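Long-range contacts in mandelate racemase (Bordetella bronchiseptica, PDB 3OP2), which is probably a magnesium-dependent enzyme of the enolase superfamily, related to mandelate racemase, whose substrate is not established: residues Asn32-Leu37 against Lys376-Ile381; Val49-Gly54 against Phe306-Thr311; Arg140-Ser145 against Met327-Ile332; Gln275-Arg280 against Asn302-Asn307. All coordinates share one frame; numbering follows the deposited sequence.

Interaction 1: Asn32-Leu37 against Lys376-Ile381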
# COMPACT_ATOMS: atom_id res chain seq x y z
N ASN A 32 17.21 -17.54 5.07
CA ASN A 32 16.13 -18.49 4.85
C ASN A 32 15.29 -18.08 3.66
O ASN A 32 15.09 -16.89 3.41
CB ASN A 32 15.20 -18.55 6.06
CG ASN A 32 15.90 -19.00 7.32
OD1 ASN A 32 16.15 -20.19 7.52
ND2 ASN A 32 16.18 -18.06 8.21
N ARG A 33 14.77 -19.07 2.93
CA ARG A 33 13.68 -18.84 1.98
C ARG A 33 12.38 -19.04 2.74
O ARG A 33 12.22 -20.02 3.48
CB ARG A 33 13.78 -19.78 0.78
CG ARG A 33 15.19 -19.88 0.23
CD ARG A 33 15.22 -20.32 -1.21
NE ARG A 33 14.87 -19.25 -2.15
CZ ARG A 33 15.75 -18.40 -2.68
NH1 ARG A 33 17.04 -18.48 -2.36
NH2 ARG A 33 15.34 -17.46 -3.52
N GLN A 34 11.45 -18.10 2.57
CA GLN A 34 10.23 -18.09 3.37
C GLN A 34 8.98 -17.88 2.51
O GLN A 34 9.03 -17.27 1.45
CB GLN A 34 10.33 -17.04 4.49
CG GLN A 34 11.49 -17.32 5.47
CD GLN A 34 11.55 -16.38 6.65
OE1 GLN A 34 11.07 -15.25 6.60
NE2 GLN A 34 12.17 -16.84 7.72
N MSE A 35 7.86 -18.43 2.98
CA MSE A 35 6.59 -18.27 2.31
C MSE A 35 5.46 -18.53 3.30
O MSE A 35 5.67 -19.19 4.32
CB MSE A 35 6.48 -19.22 1.12
CG MSE A 35 6.32 -20.69 1.52
SE MSE A 35 5.92 -21.89 0.05
CE MSE A 35 4.10 -21.26 -0.40
N ILE A 36 4.29 -18.00 2.97
CA ILE A 36 3.04 -18.42 3.60
C ILE A 36 2.36 -19.38 2.63
O ILE A 36 2.20 -19.07 1.45
CB ILE A 36 2.09 -17.23 3.86
CG1 ILE A 36 2.65 -16.29 4.93
CG2 ILE A 36 0.66 -17.72 4.18
CD1 ILE A 36 2.61 -16.83 6.34
N LEU A 37 1.96 -20.54 3.13
CA LEU A 37 1.06 -21.38 2.37
C LEU A 37 -0.33 -21.18 2.92
O LEU A 37 -0.65 -21.66 4.01
CB LEU A 37 1.48 -22.85 2.45
CG LEU A 37 0.62 -23.87 1.71
CD1 LEU A 37 0.59 -23.61 0.21
CD2 LEU A 37 1.12 -25.27 1.98
N LYS A 376 9.78 -20.73 12.88
CA LYS A 376 9.94 -20.64 14.33
C LYS A 376 10.55 -19.29 14.74
O LYS A 376 11.27 -19.21 15.74
CB LYS A 376 10.78 -21.82 14.87
CG LYS A 376 10.16 -23.22 14.65
CD LYS A 376 10.90 -24.30 15.46
CE LYS A 376 10.66 -25.72 14.93
NZ LYS A 376 11.38 -25.98 13.64
N GLY A 377 10.27 -18.24 13.97
CA GLY A 377 10.66 -16.87 14.34
C GLY A 377 11.82 -16.25 13.57
O GLY A 377 12.05 -15.04 13.66
N GLU A 378 12.56 -17.08 12.83
CA GLU A 378 13.78 -16.62 12.13
C GLU A 378 13.44 -15.65 11.01
O GLU A 378 12.47 -15.85 10.30
CB GLU A 378 14.57 -17.80 11.54
CG GLU A 378 14.28 -19.17 12.16
CD GLU A 378 13.06 -19.87 11.54
OE1 GLU A 378 12.15 -20.26 12.29
OE2 GLU A 378 13.02 -20.06 10.31
N PRO A 379 14.25 -14.58 10.86
CA PRO A 379 14.08 -13.70 9.72
C PRO A 379 14.73 -14.29 8.47
O PRO A 379 15.61 -15.16 8.58
CB PRO A 379 14.82 -12.44 10.14
CG PRO A 379 15.94 -12.95 11.00
CD PRO A 379 15.40 -14.17 11.70
N ALA A 380 14.28 -13.83 7.30
CA ALA A 380 14.86 -14.21 6.02
C ALA A 380 16.28 -13.65 5.86
O ALA A 380 17.10 -14.19 5.11
CB ALA A 380 13.97 -13.74 4.88
N ILE A 381 16.54 -12.54 6.57
CA ILE A 381 17.82 -11.83 6.52
C ILE A 381 18.34 -11.57 7.93
O ILE A 381 19.51 -11.82 8.23
CB ILE A 381 17.68 -10.48 5.78
CG1 ILE A 381 17.24 -10.71 4.33
CG2 ILE A 381 18.99 -9.69 5.84
CD1 ILE A 381 16.53 -9.51 3.69
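Asn32 and Gln34 reach out from the strand and grip the backbone of the chain's C-terminal tail with their side-chain amides. Asn32 ND2 donates to Pro379 O at 3.0 Å, with the acceptor close to the plane of the amide. Gln34 NE2 does the same for Glu378 O at 2.8 Å, but meets that carbonyl from above its plane. A weak backbone bond, Asn32 N to Ala380 O at 3.4 Å, adds to these. The methyl of Ala380 packs beside Gln34 OE1 (CB to OE1 3.7 Å). Gln34 runs extended beyond CG (chi2 -175°), which carries its amide out to the tail. Strand 32-42 is the middle strand of the three-stranded antiparallel sheet in the N-terminal capping domain of the enolase superfamily. The tail returns to it after helix 367-372 and crosses as an irregular loop. Ser14 on neighbouring strand 5-16 bonds both Gln34 NE2 and Glu378 OE2, and Trp375 NE1 gives Glu378 O a second donor. Further out, Ile381 packs on Glu92 of the second subunit.

Interaction 2: Val49-Gly54 against Phe306-Thr311. With AKG (2-oxoglutaric acid), chain D.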
# COMPACT_ATOMS: atom_id res chain seq x y z
N VAL A 49 -5.23 -24.04 -1.93
CA VAL A 49 -4.00 -23.46 -1.38
C VAL A 49 -3.53 -22.27 -2.19
O VAL A 49 -3.78 -22.20 -3.39
CB VAL A 49 -2.83 -24.50 -1.23
CG1 VAL A 49 -3.24 -25.62 -0.29
CG2 VAL A 49 -2.38 -25.06 -2.58
N GLY A 50 -2.84 -21.35 -1.54
CA GLY A 50 -2.34 -20.17 -2.21
C GLY A 50 -1.05 -19.70 -1.60
O GLY A 50 -0.59 -20.24 -0.61
N SER A 51 -0.45 -18.69 -2.21
CA SER A 51 0.75 -18.04 -1.65
C SER A 51 0.70 -16.55 -1.95
O SER A 51 0.48 -16.16 -3.09
CB SER A 51 2.03 -18.67 -2.21
OG SER A 51 3.18 -17.87 -1.91
N PRO A 52 0.89 -15.71 -0.92
CA PRO A 52 0.94 -14.26 -1.10
C PRO A 52 2.37 -13.75 -1.37
O PRO A 52 2.69 -12.59 -1.06
CB PRO A 52 0.51 -13.75 0.27
CG PRO A 52 1.17 -14.76 1.18
CD PRO A 52 0.93 -16.07 0.50
N SER A 53 3.22 -14.61 -1.91
CA SER A 53 4.57 -14.20 -2.34
C SER A 53 5.43 -13.76 -1.15
O SER A 53 5.19 -14.18 -0.00
CB SER A 53 4.49 -13.10 -3.40
OG SER A 53 5.70 -12.97 -4.13
N GLY A 54 6.43 -12.93 -1.43
CA GLY A 54 7.44 -12.53 -0.44
C GLY A 54 8.69 -11.99 -1.14
O GLY A 54 8.75 -11.98 -2.37
N PHE A 306 8.40 -14.75 -9.14
CA PHE A 306 9.50 -15.18 -8.28
C PHE A 306 9.14 -15.25 -6.79
O PHE A 306 9.03 -14.22 -6.12
CB PHE A 306 10.61 -14.13 -8.49
CG PHE A 306 11.99 -14.53 -8.03
CD1 PHE A 306 12.31 -14.60 -6.68
CD2 PHE A 306 13.00 -14.74 -8.97
CE1 PHE A 306 13.60 -14.93 -6.26
CE2 PHE A 306 14.31 -15.08 -8.57
CZ PHE A 306 14.61 -15.17 -7.21
N ASN A 307 8.93 -16.47 -6.28
CA ASN A 307 8.99 -16.77 -4.82
C ASN A 307 8.95 -18.27 -4.53
O ASN A 307 9.84 -18.81 -3.87
CB ASN A 307 7.89 -16.08 -4.00
CG ASN A 307 8.19 -16.09 -2.49
OD1 ASN A 307 9.05 -15.35 -2.02
ND2 ASN A 307 7.48 -16.91 -1.73
N ASP A 308 7.91 -18.92 -5.03
CA ASP A 308 7.70 -20.35 -4.79
C ASP A 308 6.89 -20.94 -5.93
O ASP A 308 6.39 -20.21 -6.81
CB ASP A 308 7.01 -20.57 -3.44
CG ASP A 308 5.72 -19.76 -3.31
OD1 ASP A 308 4.72 -20.14 -3.94
OD2 ASP A 308 5.70 -18.76 -2.57
N ILE A 309 6.73 -22.26 -5.92
CA ILE A 309 6.05 -22.96 -7.01
C ILE A 309 4.57 -22.58 -7.15
O ILE A 309 3.99 -22.66 -8.24
CB ILE A 309 6.21 -24.50 -6.89
CG1 ILE A 309 5.95 -25.17 -8.25
CG2 ILE A 309 5.32 -25.06 -5.79
CD1 ILE A 309 6.93 -24.77 -9.36
N ILE A 310 3.97 -22.13 -6.06
CA ILE A 310 2.57 -21.74 -6.10
C ILE A 310 2.40 -20.38 -6.78
O ILE A 310 1.52 -20.23 -7.61
CB ILE A 310 1.95 -21.79 -4.71
CG1 ILE A 310 1.89 -23.26 -4.29
CG2 ILE A 310 0.56 -21.14 -4.72
CD1 ILE A 310 1.63 -23.48 -2.86
N THR A 311 3.27 -19.43 -6.46
CA THR A 311 3.23 -18.14 -7.12
C THR A 311 3.51 -18.33 -8.62
O THR A 311 2.85 -17.70 -9.46
CB THR A 311 4.19 -17.10 -6.49
OG1 THR A 311 5.56 -17.49 -6.69
CG2 THR A 311 3.91 -16.95 -4.99
C1 AKG D . 12.98 -10.25 -10.29
O1 AKG D . 12.72 -11.45 -10.07
O2 AKG D . 12.55 -9.66 -11.31
C2 AKG D . 13.78 -9.49 -9.33
O5 AKG D . 13.99 -8.31 -9.56
C3 AKG D . 14.32 -10.10 -8.05
C4 AKG D . 15.33 -11.21 -8.34
C5 AKG D . 16.28 -11.44 -7.17
O3 AKG D . 15.85 -11.45 -5.99
O4 AKG D . 17.49 -11.65 -7.43
O HOH W 1 5.93 -14.04 -6.39
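The carboxylate of Asp308 takes Ser51 and Asn307 on two sides of one oxygen. Ser51 OG donates to Asp308 OD2 at 2.8 Å and uses the syn lone pair. Asn307 ND2 meets the same oxygen on the anti side at 2.7 Å, and OD2 lies near the plane of the Asn307 amide. The other oxygen, OD1, is met from above the carboxylate plane by Thr311 N at 3.0 Å. Ile310 N also gives OD1 a weak bond. The Phe306 ring lies beside the ligand. One of its faces carries C4 of the bound 2-oxoglutaric acid, offset toward the rim.

Asp308 is the N-cap of helix 309-321, and its chi1 of 54° swings the carboxylate back over the first turn. The segment 49-54 leaves strand 48-50 of the capping domain here, so the contact joins that domain to a helix of the barrel domain. Ser51 OG also accepts from Ser53 N at 3.3 Å, which makes an ST turn. The hydroxyl therefore links the turn to the helix cap.

Methyl groups flank the polar centre. Thr311 CG2 sits against Ser51 OG, and Ile310 CG2 lies 3.7 Å from Ser51 N, a buried nitrogen with no partner in the model. Ile310 CD1 makes an apolar contact with Val49 CG2 at 4.3 Å. At the other end, a water lies 2.5 Å from Ser53 OG and gives a weak bond to Phe306 O. Thr311 OG1 bonds to Thr305 O, and Asn335 ND2 bonds to Asn307 O.

Interaction 3: Arg140-Ser145 against Met327-Ile332. With AKG (2-oxoglutaric acid), chain D.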
# COMPACT_ATOMS: atom_id res chain seq x y z
N ARG A 140 6.81 -19.58 -23.55
CA ARG A 140 8.23 -19.23 -23.61
C ARG A 140 8.74 -18.70 -22.27
O ARG A 140 8.22 -17.71 -21.75
CB ARG A 140 8.50 -18.21 -24.70
CG ARG A 140 9.94 -17.72 -24.68
CD ARG A 140 10.13 -16.41 -25.40
NE ARG A 140 11.40 -16.46 -26.12
CZ ARG A 140 11.75 -15.63 -27.09
NH1 ARG A 140 10.92 -14.65 -27.46
NH2 ARG A 140 12.93 -15.77 -27.67
N ALA A 141 9.79 -19.35 -21.76
CA ALA A 141 10.36 -19.00 -20.46
C ALA A 141 11.69 -18.27 -20.61
O ALA A 141 12.39 -18.41 -21.63
CB ALA A 141 10.52 -20.25 -19.60
N TYR A 142 12.03 -17.48 -19.59
CA TYR A 142 13.38 -16.94 -19.47
C TYR A 142 14.01 -17.30 -18.12
O TYR A 142 13.31 -17.49 -17.12
CB TYR A 142 13.42 -15.42 -19.77
CG TYR A 142 12.86 -14.52 -18.71
CD1 TYR A 142 13.67 -14.04 -17.68
CD2 TYR A 142 11.52 -14.11 -18.74
CE1 TYR A 142 13.17 -13.18 -16.70
CE2 TYR A 142 11.01 -13.25 -17.76
CZ TYR A 142 11.84 -12.79 -16.75
OH TYR A 142 11.35 -11.96 -15.76
N ALA A 143 15.34 -17.42 -18.13
CA ALA A 143 16.13 -17.73 -16.93
C ALA A 143 16.38 -16.49 -16.11
O ALA A 143 16.99 -15.54 -16.59
CB ALA A 143 17.46 -18.39 -17.31
N SER A 144 15.94 -16.50 -14.86
CA SER A 144 16.10 -15.34 -13.97
C SER A 144 16.83 -15.70 -12.67
O SER A 144 16.35 -16.52 -11.89
CB SER A 144 14.73 -14.73 -13.64
OG SER A 144 14.88 -13.64 -12.74
N SER A 145 17.98 -15.07 -12.41
CA SER A 145 18.60 -14.06 -13.28
C SER A 145 20.11 -14.10 -13.10
O SER A 145 20.62 -14.63 -12.11
CB SER A 145 18.07 -12.66 -12.96
OG SER A 145 18.12 -12.38 -11.57
N MSE A 327 6.80 -14.25 -22.12
CA MSE A 327 8.19 -14.05 -21.67
C MSE A 327 8.17 -14.31 -20.17
O MSE A 327 8.16 -13.37 -19.36
CB MSE A 327 8.69 -12.63 -21.99
CG MSE A 327 10.20 -12.41 -21.71
SE MSE A 327 11.43 -13.68 -22.58
CE MSE A 327 11.42 -12.97 -24.39
N PHE A 328 8.14 -15.61 -19.84
CA PHE A 328 7.74 -16.08 -18.52
C PHE A 328 8.94 -16.33 -17.60
O PHE A 328 9.81 -17.15 -17.90
CB PHE A 328 6.88 -17.34 -18.64
CG PHE A 328 6.22 -17.78 -17.34
CD1 PHE A 328 5.01 -17.23 -16.94
CD2 PHE A 328 6.82 -18.75 -16.54
CE1 PHE A 328 4.40 -17.63 -15.74
CE2 PHE A 328 6.22 -19.17 -15.34
CZ PHE A 328 5.01 -18.61 -14.94
N GLU A 329 8.95 -15.60 -16.49
CA GLU A 329 10.05 -15.64 -15.54
C GLU A 329 10.17 -16.99 -14.86
O GLU A 329 9.23 -17.46 -14.19
CB GLU A 329 9.89 -14.54 -14.49
CG GLU A 329 11.02 -14.52 -13.48
CD GLU A 329 10.97 -13.35 -12.54
OE1 GLU A 329 9.86 -12.95 -12.11
OE2 GLU A 329 12.05 -12.82 -12.23
N TRP A 330 11.34 -17.61 -15.04
CA TRP A 330 11.67 -18.82 -14.31
C TRP A 330 12.86 -18.60 -13.37
O TRP A 330 14.00 -18.52 -13.81
CB TRP A 330 11.91 -20.03 -15.24
CG TRP A 330 11.73 -21.33 -14.48
CD1 TRP A 330 12.68 -22.00 -13.77
CD2 TRP A 330 10.50 -22.08 -14.33
NE1 TRP A 330 12.13 -23.13 -13.20
CE2 TRP A 330 10.80 -23.20 -13.52
CE3 TRP A 330 9.19 -21.92 -14.80
CZ2 TRP A 330 9.83 -24.16 -13.17
CZ3 TRP A 330 8.23 -22.89 -14.46
CH2 TRP A 330 8.56 -23.99 -13.65
N ASP A 331 12.54 -18.47 -12.08
CA ASP A 331 13.53 -18.38 -10.99
C ASP A 331 14.46 -19.59 -11.06
O ASP A 331 14.04 -20.72 -10.80
CB ASP A 331 12.78 -18.29 -9.64
CG ASP A 331 13.66 -18.59 -8.42
OD1 ASP A 331 14.89 -18.33 -8.46
OD2 ASP A 331 13.09 -19.06 -7.39
N ILE A 332 15.71 -19.37 -11.45
CA ILE A 332 16.65 -20.47 -11.63
C ILE A 332 17.62 -20.69 -10.44
O ILE A 332 18.51 -21.54 -10.50
CB ILE A 332 17.42 -20.37 -12.98
CG1 ILE A 332 17.97 -18.96 -13.22
CG2 ILE A 332 16.52 -20.75 -14.15
CD1 ILE A 332 19.12 -18.53 -12.28
C1 AKG D . 12.98 -10.25 -10.29
O1 AKG D . 12.72 -11.45 -10.07
O2 AKG D . 12.55 -9.66 -11.31
C2 AKG D . 13.78 -9.49 -9.33
O5 AKG D . 13.99 -8.31 -9.56
C3 AKG D . 14.32 -10.10 -8.05
C4 AKG D . 15.33 -11.21 -8.34
C5 AKG D . 16.28 -11.44 -7.17
O3 AKG D . 15.85 -11.45 -5.99
O4 AKG D . 17.49 -11.65 -7.43
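Tyr142 and Glu329 are neighbours on one face of two parallel strands; the axes of these short segments lie at 41°. Backbone bonds run from Phe328 N to Arg140 O (2.8 Å) through to Ile332 N to Ser144 O (3.0 Å). Tyr142 and Ser144 each pair through both N and O, with Phe328 and Trp330 and with Trp330 and Ile332. This is the parallel pairing that closes the barrel of the C-terminal domain, where strand 328-331 returns to strand 139-146.

The ring contacts come next. Tyr142 has chi1 74°, which turns its ring over the neighbouring strand. Glu329 CA then sits over one face, 3.7 Å from the ring centroid, as a CH-pi contact. Met327 O lies at the ring edge. The selenium of Met327, a selenomethionine, approaches the ring obliquely at 4.9 Å from the centroid. Its CE lies over one face of the Arg140 guanidinium, 3.5 Å from NH1. Arg140 NE bonds to Thr168 OG1.

On the other face of the sheet, Ala143 CB meets Ile332 CG2 at 4.1 Å. Phe328 and Trp330 lead away from the contact to pack on helix 309-321.

The polar contacts gather at the ligand. Glu329 OE2 is 2.6 Å from O1 of 2-oxoglutaric acid. Ser144 OG donates to the anti lone pair of Glu329 OE2 at 3.0 Å. Lys171 NZ forms a salt bridge with that oxygen and also bonds to Tyr142 OH. Held by both Ser144 and Lys171, the Glu329 carboxylate should be fixed in place beside the ligand.

Interaction 4: Gln275-Arg280 against Asn302-Asn307. With AKG (2-oxoglutaric acid), chain D.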
# COMPACT_ATOMS: atom_id res chain seq x y z
N GLN A 275 4.17 -6.12 -15.31
CA GLN A 275 4.74 -7.30 -14.66
C GLN A 275 4.07 -7.60 -13.33
O GLN A 275 4.68 -8.23 -12.46
CB GLN A 275 6.24 -7.12 -14.47
CG GLN A 275 7.00 -6.96 -15.78
CD GLN A 275 8.49 -6.78 -15.56
OE1 GLN A 275 8.92 -5.79 -14.99
NE2 GLN A 275 9.28 -7.74 -16.03
N ALA A 276 2.82 -7.15 -13.19
CA ALA A 276 1.95 -7.52 -12.06
C ALA A 276 2.03 -9.01 -11.78
O ALA A 276 1.94 -9.84 -12.69
CB ALA A 276 0.50 -7.12 -12.34
N ASP A 277 2.22 -9.33 -10.50
CA ASP A 277 2.35 -10.70 -10.04
C ASP A 277 1.02 -11.09 -9.41
O ASP A 277 0.52 -10.40 -8.52
CB ASP A 277 3.48 -10.77 -9.01
CG ASP A 277 3.78 -12.19 -8.54
OD1 ASP A 277 2.91 -13.09 -8.63
OD2 ASP A 277 4.91 -12.39 -8.05
N ALA A 278 0.41 -12.17 -9.89
CA ALA A 278 -0.89 -12.60 -9.36
C ALA A 278 -0.86 -12.75 -7.83
O ALA A 278 -1.85 -12.48 -7.15
CB ALA A 278 -1.34 -13.89 -10.03
N SER A 279 0.29 -13.17 -7.29
CA SER A 279 0.45 -13.41 -5.86
C SER A 279 0.73 -12.15 -5.06
O SER A 279 0.80 -12.20 -3.83
CB SER A 279 1.56 -14.44 -5.63
OG SER A 279 2.81 -13.96 -6.12
N ARG A 280 0.88 -11.02 -5.75
CA ARG A 280 1.17 -9.73 -5.13
C ARG A 280 0.10 -8.68 -5.44
O ARG A 280 -0.24 -7.85 -4.58
CB ARG A 280 2.55 -9.25 -5.57
CG ARG A 280 3.68 -9.89 -4.78
CD ARG A 280 4.94 -10.19 -5.60
NE ARG A 280 5.84 -9.06 -5.70
CZ ARG A 280 7.12 -9.06 -5.36
NH1 ARG A 280 7.72 -10.14 -4.87
NH2 ARG A 280 7.81 -7.95 -5.52
N ASN A 302 3.64 -9.65 -18.72
CA ASN A 302 4.54 -10.76 -18.48
C ASN A 302 4.85 -10.71 -16.99
O ASN A 302 5.73 -9.95 -16.58
CB ASN A 302 5.82 -10.63 -19.33
CG ASN A 302 5.54 -10.57 -20.84
OD1 ASN A 302 5.94 -9.62 -21.52
ND2 ASN A 302 4.84 -11.56 -21.36
N PRO A 303 4.12 -11.50 -16.16
CA PRO A 303 4.20 -11.30 -14.72
C PRO A 303 5.56 -11.61 -14.14
O PRO A 303 6.28 -12.47 -14.64
CB PRO A 303 3.20 -12.33 -14.17
CG PRO A 303 3.19 -13.42 -15.22
CD PRO A 303 3.23 -12.62 -16.51
N HIS A 304 5.89 -10.91 -13.07
CA HIS A 304 6.90 -11.37 -12.13
C HIS A 304 6.29 -12.58 -11.41
O HIS A 304 5.12 -12.53 -11.03
CB HIS A 304 7.16 -10.26 -11.13
CG HIS A 304 7.99 -10.68 -9.96
ND1 HIS A 304 7.45 -11.27 -8.84
CD2 HIS A 304 9.32 -10.56 -9.72
CE1 HIS A 304 8.41 -11.51 -7.96
NE2 HIS A 304 9.55 -11.08 -8.47
N THR A 305 7.07 -13.65 -11.24
CA THR A 305 6.54 -14.92 -10.69
C THR A 305 7.31 -15.44 -9.45
O THR A 305 6.91 -16.42 -8.81
CB THR A 305 6.54 -16.05 -11.75
OG1 THR A 305 7.88 -16.49 -12.00
CG2 THR A 305 5.89 -15.62 -13.07
N PHE A 306 8.40 -14.75 -9.14
CA PHE A 306 9.50 -15.18 -8.28
C PHE A 306 9.14 -15.25 -6.79
O PHE A 306 9.03 -14.22 -6.12
CB PHE A 306 10.61 -14.13 -8.49
CG PHE A 306 11.99 -14.53 -8.03
CD1 PHE A 306 12.31 -14.60 -6.68
CD2 PHE A 306 13.00 -14.74 -8.97
CE1 PHE A 306 13.60 -14.93 -6.26
CE2 PHE A 306 14.31 -15.08 -8.57
CZ PHE A 306 14.61 -15.17 -7.21
N ASN A 307 8.93 -16.47 -6.28
CA ASN A 307 8.99 -16.77 -4.82
C ASN A 307 8.95 -18.27 -4.53
O ASN A 307 9.84 -18.81 -3.87
CB ASN A 307 7.89 -16.08 -4.00
CG ASN A 307 8.19 -16.09 -2.49
OD1 ASN A 307 9.05 -15.35 -2.02
ND2 ASN A 307 7.48 -16.91 -1.73
C1 AKG D . 12.98 -10.25 -10.29
O1 AKG D . 12.72 -11.45 -10.07
O2 AKG D . 12.55 -9.66 -11.31
C2 AKG D . 13.78 -9.49 -9.33
O5 AKG D . 13.99 -8.31 -9.56
C3 AKG D . 14.32 -10.10 -8.05
C4 AKG D . 15.33 -11.21 -8.34
C5 AKG D . 16.28 -11.44 -7.17
O3 AKG D . 15.85 -11.45 -5.99
O4 AKG D . 17.49 -11.65 -7.43
O HOH W 2 9.00 -10.83 -15.63
O HOH W 1 5.93 -14.04 -6.39
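His304 and Asp277 are joined by a side-chain hydrogen bond. His304 ND1 donates to Asp277 OD2 at 2.9 Å. The acceptor lies near the ring plane and is met on its anti side, with the ring and carboxylate planes 51° apart. This bond should hold the rotation of the imidazole. A water also donates to Asp277 OD2. The other oxygen, OD1, takes Ser279 OG and Ser279 N from the same face of its plane, the second bond making an Asx turn. Asn315 ND2 is a further donor to OD1. Arg280 NH2 bonds to Glu254 O, which helps to hold the guanidinium in place. A histidine-aspartate pair in these loops recalls the dyad of mandelate racemase and its relatives.

One straight backbone bond crosses, from His304 N to Gln275 O at 3.0 Å.

The remaining contacts are packing. His304 CE1 lies over one face of the Arg280 guanidinium, 3.4 Å from NH1, near its rim. His304 CD2 is 3.5 Å from O1 of 2-oxoglutaric acid. Pro303 CB touches Ala276 O at 3.2 Å, and Gln275 CG rests on Asn302 O.

Both segments are loops at the C-terminal ends of adjacent parallel barrel strands, 273-274 and 300-301. The first leads into helix 283-296 and the second into helix 309-321. Strand 328-331 flanks the second loop, where Thr305 OG1 bonds to Glu329 O.

Overall arrangement
Interaction 1 is the surface contact of the four; interactions 2, 3 and 4 are buried. Interactions 1 and 2 use neighbouring strands of the same antiparallel sheet, and Leu37 touches Ile310 between them. Interaction 1 ties an irregular C-terminal loop with side-chain amides, whereas interaction 2 joins two domains through a helix cap. Interactions 2 and 4 share Phe306 and Asn307 and one water. Interaction 3 is a regular parallel strand pair, while interaction 4 joins two loops by a histidine-carboxylate bond. Interactions 2, 3 and 4 all touch 2-oxoglutaric acid, and the side chains of Glu329 and His304 each lie about 5 Å from the magnesium ion.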